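Local atomic coordinates of TetR family transcriptional regulator (PDB entry 5XS9), a protein that probably acts as a TetR-type transcriptional repressor that binds operator DNA as a dimer and regulates biotin-related genes in Mycobacterium smegmatis. Residues A[80-85]-A[138-143]; A[133-138]-A[179-184]. One frame throughout, in Å; residues are numbered along the deposited sequence.

Interaction 1: A[80-85]-A[138-143]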
ATOM      1  N   ARG A  80       4.624  15.284   1.385  1.00 32.10           N
ATOM      2  CA  ARG A  80       5.487  15.211   2.576  1.00 34.42           C
ATOM      3  C   ARG A  80       4.649  15.336   3.818  1.00 37.62           C
ATOM      4  O   ARG A  80       4.825  14.563   4.776  1.00 32.27           O
ATOM      5  CB  ARG A  80       6.562  16.299   2.609  1.00 34.63           C
ATOM      6  CG  ARG A  80       7.715  16.164   1.651  1.00 48.39           C
ATOM      7  CD  ARG A  80       8.784  17.216   1.975  1.00 64.52           C
ATOM      8  NE  ARG A  80       8.346  18.590   1.676  1.00 65.08           N
ATOM      9  CZ  ARG A  80       8.690  19.313   0.591  1.00 64.50           C
ATOM     10  NH1 ARG A  80       9.510  18.828  -0.382  1.00 52.64           N
ATOM     11  NH2 ARG A  80       8.165  20.548   0.441  1.00 61.11           N
ATOM     12  N   ALA A  81       3.682  16.254   3.818  1.00 35.85           N
ATOM     13  CA  ALA A  81       2.878  16.445   5.054  1.00 37.98           C
ATOM     14  C   ALA A  81       2.044  15.227   5.285  1.00 39.02           C
ATOM     15  O   ALA A  81       1.846  14.796   6.429  1.00 36.77           O
ATOM     16  CB  ALA A  81       1.989  17.676   4.969  1.00 37.25           C
ATOM     17  N   LEU A  82       1.562  14.615   4.196  1.00 35.51           N
ATOM     18  CA  LEU A  82       0.773  13.426   4.337  1.00 30.51           C
ATOM     19  C   LEU A  82       1.601  12.238   4.887  1.00 33.30           C
ATOM     20  O   LEU A  82       1.185  11.555   5.816  1.00 32.16           O
ATOM     21  CB  LEU A  82       0.084  13.086   2.993  1.00 32.84           C
ATOM     22  CG  LEU A  82      -0.562  11.727   2.956  1.00 32.37           C
ATOM     23  CD1 LEU A  82      -1.736  11.554   3.905  1.00 36.18           C
ATOM     24  CD2 LEU A  82      -1.021  11.431   1.544  1.00 34.39           C
ATOM     25  N   ARG A  83       2.770  11.982   4.294  1.00 30.08           N
ATOM     26  CA  ARG A  83       3.598  10.904   4.801  1.00 32.16           C
ATOM     27  C   ARG A  83       3.965  11.102   6.301  1.00 32.35           C
ATOM     28  O   ARG A  83       3.939  10.176   7.111  1.00 32.60           O
ATOM     29  CB  ARG A  83       4.859  10.827   3.973  1.00 32.51           C
ATOM     30  CG  ARG A  83       5.922   9.914   4.602  1.00 31.16           C
ATOM     31  CD  ARG A  83       6.940   9.615   3.582  1.00 31.44           C
ATOM     32  NE  ARG A  83       8.114   9.014   4.175  1.00 31.72           N
ATOM     33  CZ  ARG A  83       9.209   9.654   4.545  1.00 33.95           C
ATOM     34  NH1 ARG A  83       9.328  10.949   4.395  1.00 36.35           N
ATOM     35  NH2 ARG A  83      10.217   8.973   5.070  1.00 32.71           N
ATOM     36  N   ASP A  84       4.328  12.326   6.650  1.00 37.76           N
ATOM     37  CA  ASP A  84       4.701  12.629   8.045  1.00 38.42           C
ATOM     38  C   ASP A  84       3.528  12.343   9.002  1.00 36.86           C
ATOM     39  O   ASP A  84       3.703  11.690  10.062  1.00 35.35           O
ATOM     40  CB  ASP A  84       5.257  14.066   8.178  1.00 41.04           C
ATOM     41  CG  ASP A  84       6.761  14.188   7.683  1.00 60.63           C
ATOM     42  OD1 ASP A  84       7.590  13.199   7.492  1.00 57.33           O
ATOM     43  OD2 ASP A  84       7.122  15.355   7.491  1.00 65.06           O
ATOM     44  N   ALA A  85       2.317  12.699   8.604  1.00 32.34           N
ATOM     45  CA  ALA A  85       1.166  12.363   9.440  1.00 35.17           C
ATOM     46  C   ALA A  85       0.949  10.868   9.572  1.00 36.74           C
ATOM     47  O   ALA A  85       0.675  10.364  10.675  1.00 35.78           O
ATOM     48  CB  ALA A  85      -0.076  13.073   8.981  1.00 35.70           C
ATOM     49  N   TYR A 138      -1.709   6.780  -4.356  1.00 28.04           N
ATOM     50  CA  TYR A 138      -1.352   5.401  -4.291  1.00 30.32           C
ATOM     51  C   TYR A 138       0.137   5.214  -4.090  1.00 28.97           C
ATOM     52  O   TYR A 138       0.551   4.310  -3.345  1.00 31.79           O
ATOM     53  CB  TYR A 138      -1.827   4.638  -5.507  1.00 29.78           C
ATOM     54  CG  TYR A 138      -3.313   4.586  -5.657  1.00 29.90           C
ATOM     55  CD1 TYR A 138      -4.129   4.306  -4.589  1.00 31.15           C
ATOM     56  CD2 TYR A 138      -3.908   4.748  -6.918  1.00 34.06           C
ATOM     57  CE1 TYR A 138      -5.483   4.283  -4.755  1.00 33.09           C
ATOM     58  CE2 TYR A 138      -5.264   4.658  -7.096  1.00 30.86           C
ATOM     59  CZ  TYR A 138      -6.043   4.397  -6.023  1.00 34.10           C
ATOM     60  OH  TYR A 138      -7.433   4.338  -6.148  1.00 34.28           O
ATOM     61  N   TYR A 139       0.927   6.008  -4.759  1.00 29.03           N
ATOM     62  CA  TYR A 139       2.363   5.968  -4.496  1.00 30.65           C
ATOM     63  C   TYR A 139       2.713   6.250  -3.007  1.00 29.61           C
ATOM     64  O   TYR A 139       3.503   5.516  -2.362  1.00 27.42           O
ATOM     65  CB  TYR A 139       3.141   6.899  -5.409  1.00 29.86           C
ATOM     66  CG  TYR A 139       4.550   7.195  -4.917  1.00 28.51           C
ATOM     67  CD1 TYR A 139       5.520   6.219  -4.919  1.00 28.33           C
ATOM     68  CD2 TYR A 139       4.864   8.405  -4.293  1.00 26.20           C
ATOM     69  CE1 TYR A 139       6.799   6.468  -4.450  1.00 30.06           C
ATOM     70  CE2 TYR A 139       6.129   8.639  -3.774  1.00 28.18           C
ATOM     71  CZ  TYR A 139       7.113   7.668  -3.853  1.00 30.70           C
ATOM     72  OH  TYR A 139       8.436   7.875  -3.391  1.00 31.16           O
ATOM     73  N   VAL A 140       2.120   7.292  -2.482  1.00 29.29           N
ATOM     74  CA  VAL A 140       2.470   7.734  -1.117  1.00 28.81           C
ATOM     75  C   VAL A 140       2.016   6.662  -0.106  1.00 30.75           C
ATOM     76  O   VAL A 140       2.725   6.299   0.832  1.00 29.93           O
ATOM     77  CB  VAL A 140       1.800   9.054  -0.746  1.00 30.55           C
ATOM     78  CG1 VAL A 140       1.987   9.324   0.780  1.00 33.15           C
ATOM     79  CG2 VAL A 140       2.316  10.167  -1.590  1.00 29.83           C
ATOM     80  N   LEU A 141       0.844   6.108  -0.316  1.00 31.90           N
ATOM     81  CA  LEU A 141       0.396   5.031   0.527  1.00 33.27           C
ATOM     82  C   LEU A 141       1.159   3.716   0.423  1.00 31.01           C
ATOM     83  O   LEU A 141       1.445   3.070   1.456  1.00 31.73           O
ATOM     84  CB  LEU A 141      -1.146   4.801   0.385  1.00 33.39           C
ATOM     85  CG  LEU A 141      -2.054   5.961   0.700  1.00 31.27           C
ATOM     86  CD1 LEU A 141      -3.464   5.556   0.238  1.00 34.98           C
ATOM     87  CD2 LEU A 141      -1.988   6.320   2.152  1.00 36.12           C
ATOM     88  N   GLY A 142       1.501   3.284  -0.774  1.00 31.02           N
ATOM     89  CA  GLY A 142       2.319   2.060  -0.947  1.00 30.44           C
ATOM     90  C   GLY A 142       3.713   2.262  -0.329  1.00 28.80           C
ATOM     91  O   GLY A 142       4.243   1.407   0.397  1.00 28.96           O
ATOM     92  N   PHE A 143       4.283   3.407  -0.593  1.00 28.07           N
ATOM     93  CA  PHE A 143       5.621   3.739  -0.061  1.00 29.14           C
ATOM     94  C   PHE A 143       5.602   3.676   1.446  1.00 32.29           C
ATOM     95  O   PHE A 143       6.429   3.011   2.048  1.00 31.37           O
ATOM     96  CB  PHE A 143       6.077   5.106  -0.516  1.00 31.10           C
ATOM     97  CG  PHE A 143       7.452   5.499  -0.031  1.00 29.47           C
ATOM     98  CD1 PHE A 143       8.544   5.355  -0.876  1.00 29.73           C
ATOM     99  CD2 PHE A 143       7.647   5.936   1.248  1.00 28.18           C
ATOM    100  CE1 PHE A 143       9.811   5.689  -0.499  1.00 34.74           C
ATOM    101  CE2 PHE A 143       8.952   6.280   1.679  1.00 30.75           C
ATOM    102  CZ  PHE A 143      10.018   6.189   0.785  1.00 31.96           C
TER
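L82 and V140 supply the apolar half of this contact, and R83 with F143 supply the other, so two buried pairs fill the gap between helix 71-87 and helix 129-155. In the first pair a single methyl group of V140 does the work: its CG1 lies 3.8 Å from L82 CD2, with L82 CG only slightly farther away. The two branched side chains approach at a slant. Both point across the gap from their own helices, and L82 is also packed against I137, three residues before V140.

The second pair joins a charged group to a ring. CG of R83 is placed anti to the backbone nitrogen (chi1 168°), and the rest of the chain stays extended out to NE, which carries the guanidinium along the gap to F143. There R83 NE comes within 3.8 Å of F143 CE2. The guanidinium and ring planes stand almost perpendicular, at 84°, while the approach itself is slanted.

Further out, the second shell fixes both groups. R83 NH2 makes a salt bridge with E147 OE2, and R83 NH1 a weak hydrogen bond with T171 OG1, which would probably help keep the charge tolerable in a buried setting. F143 leans on its own helix as well, with its CB 4.2 Å above the plane of the Y139 ring, toward the rim. Its ring also meets F174 of helix 170-186 and Y138 of the second subunit. Spaced 10.4 Å apart, the segment axes cross at 30° and run in broadly the same direction. The pair belongs to the all-helical C-terminal domain of the TetR family, where helices pack side by side around an apolar core.

Interaction 2: A[133-138]-A[179-184]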
ATOM      1  N   ALA A 133      -4.338  12.472  -9.497  1.00 30.42           N
ATOM      2  CA  ALA A 133      -4.259  12.709  -8.076  1.00 33.38           C
ATOM      3  C   ALA A 133      -4.238  11.403  -7.306  1.00 34.10           C
ATOM      4  O   ALA A 133      -3.374  11.243  -6.431  1.00 31.18           O
ATOM      5  CB  ALA A 133      -5.367  13.625  -7.584  1.00 36.81           C
ATOM      6  N   ARG A 134      -5.089  10.444  -7.679  1.00 31.71           N
ATOM      7  CA  ARG A 134      -5.079   9.152  -7.053  1.00 31.17           C
ATOM      8  C   ARG A 134      -3.749   8.411  -7.261  1.00 32.68           C
ATOM      9  O   ARG A 134      -3.284   7.694  -6.373  1.00 32.33           O
ATOM     10  CB  ARG A 134      -6.237   8.274  -7.563  1.00 31.78           C
ATOM     11  CG  ARG A 134      -7.568   8.681  -6.907  1.00 37.66           C
ATOM     12  CD  ARG A 134      -8.690   7.702  -7.173  1.00 39.73           C
ATOM     13  NE  ARG A 134      -8.958   7.603  -8.570  1.00 47.74           N
ATOM     14  CZ  ARG A 134      -9.919   8.276  -9.237  1.00 57.77           C
ATOM     15  NH1 ARG A 134     -10.734   9.149  -8.638  1.00 53.85           N
ATOM     16  NH2 ARG A 134     -10.046   8.074 -10.544  1.00 51.61           N
ATOM     17  N   THR A 135      -3.149   8.583  -8.439  1.00 30.31           N
ATOM     18  CA  THR A 135      -1.874   7.988  -8.758  1.00 30.67           C
ATOM     19  C   THR A 135      -0.796   8.409  -7.716  1.00 30.75           C
ATOM     20  O   THR A 135      -0.057   7.562  -7.166  1.00 30.90           O
ATOM     21  CB  THR A 135      -1.450   8.334 -10.181  1.00 31.90           C
ATOM     22  OG1 THR A 135      -2.355   7.693 -11.167  1.00 31.19           O
ATOM     23  CG2 THR A 135      -0.021   7.817 -10.425  1.00 30.74           C
ATOM     24  N   VAL A 136      -0.749   9.695  -7.443  1.00 28.29           N
ATOM     25  CA  VAL A 136       0.148  10.222  -6.415  1.00 29.64           C
ATOM     26  C   VAL A 136      -0.193   9.642  -5.066  1.00 32.96           C
ATOM     27  O   VAL A 136       0.717   9.160  -4.358  1.00 29.01           O
ATOM     28  CB  VAL A 136       0.091  11.745  -6.397  1.00 28.87           C
ATOM     29  CG1 VAL A 136       0.957  12.372  -5.255  1.00 30.16           C
ATOM     30  CG2 VAL A 136       0.483  12.320  -7.781  1.00 32.07           C
ATOM     31  N   ILE A 137      -1.492   9.576  -4.721  1.00 28.00           N
ATOM     32  CA  ILE A 137      -1.835   9.025  -3.417  1.00 29.30           C
ATOM     33  C   ILE A 137      -1.430   7.575  -3.305  1.00 32.15           C
ATOM     34  O   ILE A 137      -0.979   7.149  -2.225  1.00 28.16           O
ATOM     35  CB  ILE A 137      -3.345   9.210  -3.087  1.00 32.00           C
ATOM     36  CG1 ILE A 137      -3.629  10.660  -2.846  1.00 39.55           C
ATOM     37  CG2 ILE A 137      -3.767   8.420  -1.883  1.00 36.06           C
ATOM     38  CD1 ILE A 137      -2.834  11.273  -1.718  1.00 41.53           C
ATOM     39  N   TYR A 138      -1.709   6.780  -4.356  1.00 28.04           N
ATOM     40  CA  TYR A 138      -1.352   5.401  -4.291  1.00 30.32           C
ATOM     41  C   TYR A 138       0.137   5.214  -4.090  1.00 28.97           C
ATOM     42  O   TYR A 138       0.551   4.310  -3.345  1.00 31.79           O
ATOM     43  CB  TYR A 138      -1.827   4.638  -5.507  1.00 29.78           C
ATOM     44  CG  TYR A 138      -3.313   4.586  -5.657  1.00 29.90           C
ATOM     45  CD1 TYR A 138      -4.129   4.306  -4.589  1.00 31.15           C
ATOM     46  CD2 TYR A 138      -3.908   4.748  -6.918  1.00 34.06           C
ATOM     47  CE1 TYR A 138      -5.483   4.283  -4.755  1.00 33.09           C
ATOM     48  CE2 TYR A 138      -5.264   4.658  -7.096  1.00 30.86           C
ATOM     49  CZ  TYR A 138      -6.043   4.397  -6.023  1.00 34.10           C
ATOM     50  OH  TYR A 138      -7.433   4.338  -6.148  1.00 34.28           O
ATOM     51  N   GLN A 179       9.330  13.022  -7.297  1.00 34.24           N
ATOM     52  CA  GLN A 179       9.863  13.687  -8.460  1.00 35.92           C
ATOM     53  C   GLN A 179       9.598  13.015  -9.789  1.00 31.85           C
ATOM     54  O   GLN A 179       9.375  13.698 -10.786  1.00 32.84           O
ATOM     55  CB  GLN A 179      11.366  13.975  -8.285  1.00 39.24           C
ATOM     56  CG  GLN A 179      11.951  14.961  -9.277  1.00 44.02           C
ATOM     57  CD  GLN A 179      11.239  16.341  -9.287  1.00 54.97           C
ATOM     58  OE1 GLN A 179      10.891  16.908  -8.245  1.00 55.34           O
ATOM     59  NE2 GLN A 179      10.973  16.848 -10.487  1.00 53.85           N
ATOM     60  N   LEU A 180       9.656  11.707  -9.851  1.00 32.02           N
ATOM     61  CA  LEU A 180       9.247  10.985 -11.045  1.00 32.66           C
ATOM     62  C   LEU A 180       7.814  11.271 -11.376  1.00 32.18           C
ATOM     63  O   LEU A 180       7.501  11.470 -12.541  1.00 33.50           O
ATOM     64  CB  LEU A 180       9.315   9.461 -10.893  1.00 33.96           C
ATOM     65  CG  LEU A 180      10.662   8.781 -10.931  1.00 39.70           C
ATOM     66  CD1 LEU A 180      10.450   7.291 -10.721  1.00 39.08           C
ATOM     67  CD2 LEU A 180      11.344   9.022 -12.267  1.00 35.63           C
ATOM     68  N   LEU A 181       6.939  11.263 -10.359  1.00 30.00           N
ATOM     69  CA  LEU A 181       5.556  11.594 -10.628  1.00 33.14           C
ATOM     70  C   LEU A 181       5.356  13.009 -11.141  1.00 30.61           C
ATOM     71  O   LEU A 181       4.580  13.237 -12.028  1.00 28.53           O
ATOM     72  CB  LEU A 181       4.718  11.392  -9.365  1.00 32.59           C
ATOM     73  CG  LEU A 181       4.491   9.937  -9.012  1.00 36.13           C
ATOM     74  CD1 LEU A 181       3.945   9.914  -7.606  1.00 40.72           C
ATOM     75  CD2 LEU A 181       3.522   9.343 -10.026  1.00 37.83           C
ATOM     76  N   VAL A 182       6.070  13.970 -10.549  1.00 29.35           N
ATOM     77  CA  VAL A 182       6.003  15.331 -10.959  1.00 31.96           C
ATOM     78  C   VAL A 182       6.486  15.518 -12.366  1.00 32.25           C
ATOM     79  O   VAL A 182       5.849  16.207 -13.126  1.00 32.77           O
ATOM     80  CB  VAL A 182       6.816  16.223  -9.926  1.00 36.55           C
ATOM     81  CG1 VAL A 182       7.143  17.565 -10.441  1.00 39.91           C
ATOM     82  CG2 VAL A 182       6.025  16.320  -8.639  1.00 33.80           C
ATOM     83  N   ASP A 183       7.598  14.918 -12.701  1.00 30.36           N
ATOM     84  CA  ASP A 183       8.073  14.969 -14.077  1.00 36.60           C
ATOM     85  C   ASP A 183       7.108  14.318 -15.054  1.00 35.98           C
ATOM     86  O   ASP A 183       6.929  14.861 -16.141  1.00 34.72           O
ATOM     87  CB  ASP A 183       9.446  14.342 -14.214  1.00 40.12           C
ATOM     88  CG  ASP A 183      10.542  15.217 -13.597  1.00 44.46           C
ATOM     89  OD1 ASP A 183      10.410  16.412 -13.618  1.00 45.26           O
ATOM     90  OD2 ASP A 183      11.513  14.709 -13.082  1.00 41.24           O
ATOM     91  N   GLY A 184       6.445  13.227 -14.651  1.00 31.42           N
ATOM     92  CA  GLY A 184       5.398  12.618 -15.486  1.00 30.44           C
ATOM     93  C   GLY A 184       4.167  13.496 -15.683  1.00 35.38           C
ATOM     94  O   GLY A 184       3.639  13.580 -16.772  1.00 35.84           O
TER
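T135 and V136 meet L181 through aliphatic groups alone, and the flat groups of the two segments are turned to other tasks. The ring of Y138 meets the ring of F143 of the second subunit, with the planes about 70° apart, and Y138 OH is hydrogen-bonded to D146 of that subunit. On the other segment the amide of Q179 reaches the carboxylate of D183 one turn later, through two weak hydrogen bonds from NE2. OE1 of Q179 is hydrogen-bonded to H76 NE2, which ties this part of helix 170-186 to helix 71-87.

L181 carries its side of the contact by dividing its two methyl groups between neighbouring residues. L181 CD2 touches the methyl group of T135, with T135 CG2 3.9 Å away, and the two side chains meet at a slant. L181 CD1 instead settles against the backbone of V136, 4.0 Å from V136 CA, and has V136 CG2 as a somewhat looser neighbour at 4.2 Å. With OG1 of T135 beside the backbone nitrogen (chi1 -67°), CG2 falls anti to that nitrogen and offers a methyl group to L181, while OG1 is spent on a hydrogen bond to the carbonyl of A131, one turn earlier. The polar atom is thus satisfied within its own helix.

The nearest CA pair is V136 and L181, 7.0 Å apart, and the segments bury 117 Å² between them. Around this site V136 also rests on C79 of helix 71-87, and I137 turns to helices 92-101 and 106-122. Across the dimer interface, L181 packs on L181 and T135 on G177 of the second subunit, so both helices contribute to the subunit interface, consistent with the helix-bundle dimers of the TetR family.

How the interactions relate
Helix 129-155 is the common element: interaction 1 uses its 138-143 turns and interaction 2 the 133-138 turns just before. The segments share only Y138, which takes part in neither contact and instead meets the second subunit. Their centres lie 11 Å apart, and the two sites touch directly: L82 CD2 of the first is 3.7 Å from I137 CD1 of the second, and Y139 CD2 is 3.8 Å from L181 CD1. Helix 129-155 is thus packed by both helices 71-87 and 170-186 along this length. Both contacts also reach the second subunit, a placement consistent with the helical dimer interface of TetR-family proteins, whose DNA-binding region belongs to the N-terminal part of the chain.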